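Local coordinates for protein COBE (Pseudomonas aeruginosa, PDB 2W6K) that takes part in the biosynthesis of cobalamin (vitamin B12), as a member of the CbiG C-terminal family, its exact role being uncertain, at residues 11-16 and 45-50. Sequence-based numbering, arbitrary orientation.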
loop_
_atom_site.group_PDB
_atom_site.type_symbol
_atom_site.label_atom_id
_atom_site.label_comp_id
_atom_site.label_asym_id
_atom_site.label_seq_id
_atom_site.Cartn_x
_atom_site.Cartn_y
_atom_site.Cartn_z
ATOM N N LEU A 11 4.988 -10.496 4.988
ATOM C CA LEU A 11 5.112 -9.333 4.141
ATOM C C LEU A 11 4.315 -8.136 4.607
ATOM O O LEU A 11 3.228 -8.261 5.171
ATOM C CB LEU A 11 4.891 -9.644 2.669
ATOM C CG LEU A 11 3.667 -10.231 2.034
ATOM C CD1 LEU A 11 2.737 -9.128 1.597
ATOM C CD2 LEU A 11 4.169 -11.007 0.841
ATOM N N LEU A 12 4.891 -6.971 4.365
ATOM C CA LEU A 12 4.286 -5.729 4.790
ATOM C C LEU A 12 4.329 -4.804 3.585
ATOM O O LEU A 12 5.416 -4.525 3.037
ATOM C CB LEU A 12 5.111 -5.142 5.916
ATOM C CG LEU A 12 4.620 -3.773 6.404
ATOM C CD1 LEU A 12 3.231 -3.861 7.059
ATOM C CD2 LEU A 12 5.675 -3.212 7.366
ATOM N N ILE A 13 3.151 -4.332 3.184
ATOM C CA ILE A 13 3.014 -3.516 1.986
ATOM C C ILE A 13 2.476 -2.150 2.355
ATOM O O ILE A 13 1.543 -2.069 3.141
ATOM C CB ILE A 13 2.021 -4.139 1.001
ATOM C CG1 ILE A 13 2.448 -5.568 0.577
ATOM C CG2 ILE A 13 1.816 -3.251 -0.236
ATOM C CD1 ILE A 13 3.823 -5.619 -0.085
ATOM N N ALA A 14 3.029 -1.107 1.750
ATOM C CA ALA A 14 2.447 0.242 1.939
ATOM C C ALA A 14 1.773 0.667 0.651
ATOM O O ALA A 14 2.444 0.726 -0.370
ATOM C CB ALA A 14 3.517 1.240 2.301
ATOM N N GLY A 15 0.472 0.993 0.711
ATOM C CA GLY A 15 -0.263 1.509 -0.434
ATOM C C GLY A 15 -0.291 3.021 -0.335
ATOM O O GLY A 15 -0.398 3.577 0.773
ATOM N N ILE A 16 -0.132 3.698 -1.469
ATOM C CA ILE A 16 0.007 5.164 -1.442
ATOM C C ILE A 16 -0.853 5.781 -2.532
ATOM O O ILE A 16 -0.822 5.323 -3.667
ATOM C CB ILE A 16 1.488 5.593 -1.683
ATOM C CG1 ILE A 16 2.396 5.011 -0.591
ATOM C CG2 ILE A 16 1.588 7.173 -1.754
ATOM C CD1 ILE A 16 3.922 5.372 -0.691
ATOM N N LEU A 45 9.354 -2.887 5.552
ATOM C CA LEU A 45 8.566 -2.819 4.319
ATOM C C LEU A 45 9.135 -3.696 3.233
ATOM O O LEU A 45 10.334 -3.646 2.976
ATOM C CB LEU A 45 8.612 -1.400 3.756
ATOM C CG LEU A 45 7.590 -0.352 4.091
ATOM C CD1 LEU A 45 7.751 0.741 3.042
ATOM C CD2 LEU A 45 6.167 -0.925 4.081
ATOM N N ASP A 46 8.271 -4.428 2.545
ATOM C CA ASP A 46 8.649 -5.210 1.376
ATOM C C ASP A 46 8.456 -4.487 0.041
ATOM O O ASP A 46 9.248 -4.677 -0.881
ATOM C CB ASP A 46 7.914 -6.526 1.373
ATOM C CG ASP A 46 8.324 -7.397 2.537
ATOM O OD1 ASP A 46 9.444 -7.955 2.491
ATOM O OD2 ASP A 46 7.549 -7.504 3.497
ATOM N N ALA A 47 7.402 -3.681 -0.087
ATOM C CA ALA A 47 7.121 -3.038 -1.379
ATOM C C ALA A 47 6.154 -1.892 -1.190
ATOM O O ALA A 47 5.466 -1.829 -0.169
ATOM C CB ALA A 47 6.507 -4.034 -2.319
ATOM N N LEU A 48 6.065 -1.038 -2.210
ATOM C CA LEU A 48 5.072 0.023 -2.211
ATOM C C LEU A 48 4.066 -0.323 -3.309
ATOM O O LEU A 48 4.411 -1.022 -4.276
ATOM C CB LEU A 48 5.690 1.369 -2.563
ATOM C CG LEU A 48 6.901 1.853 -1.752
ATOM C CD1 LEU A 48 7.410 3.055 -2.431
ATOM C CD2 LEU A 48 6.442 2.162 -0.314
ATOM N N ALA A 49 2.825 0.132 -3.153
ATOM C CA ALA A 49 1.794 -0.149 -4.162
ATOM C C ALA A 49 0.987 1.094 -4.434
ATOM O O ALA A 49 0.735 1.861 -3.526
ATOM C CB ALA A 49 0.853 -1.259 -3.695
ATOM N N SER A 50 0.581 1.274 -5.692
ATOM C CA SER A 50 -0.347 2.355 -6.023
ATOM C C SER A 50 -1.143 1.967 -7.249
ATOM O O SER A 50 -1.119 0.837 -7.684
ATOM C CB SER A 50 0.386 3.704 -6.228
ATOM O OG SER A 50 -0.534 4.788 -6.253
#
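Ala14 and Gly15 pair with Leu48 and Ala49 as neighbouring parallel strands, whose short axes approach to 4.6 Å and cross at -31°. Ala14 N gives its hydrogen to Ala47 O, Ala14 O accepts from Ala49 N at 2.9 Å, and Ala49 O then receives Ile16 N almost in line with its carbonyl.

Where segment 45-50 begins, Asp46 holds both backbone groups of Leu12, N and O. Its backbone N binds Leu12 O in the carbonyl plane, while OD2 accepts Leu12 N at 2.8 Å through its anti lone pair. CG lies anti to the carbonyl carbon (chi1 -65°), which brings the carboxylate back alongside Leu11 and Leu12. A short, acidic residue suits the start of the strand pair, since its carboxylate can stand in for a strand carbonyl. Ala47 N is buried without a partner.

The strands belong to a beta-alpha-beta unit, with helix 24-37 as the crossover, and lie side by side within a five-stranded mixed sheet. That helix covers Leu12, Ala14, Ile16 and Leu45; helix 58-67 covers Leu48 and shares Ile16. On this face Leu45 CD2 fits between Leu12 CG and Ala14 CB (4.0 and 3.9 Å), and Leu48 CD2 touches both Ala14 CB and Ile16 CD1. The small Ala14 leaves room for both leucines and for Leu31. On the other face Ile13 reaches across with two branches: CD1 meets Ala47 CB at 3.8 Å and CG2 meets Ala49 CB. Ala49 is small enough to lie against Ala106 and Leu110 of helix 102-115. At the far end Ser50 OG, anti to its own N (chi1 -167°), donates to Ile16 O at 2.7 Å.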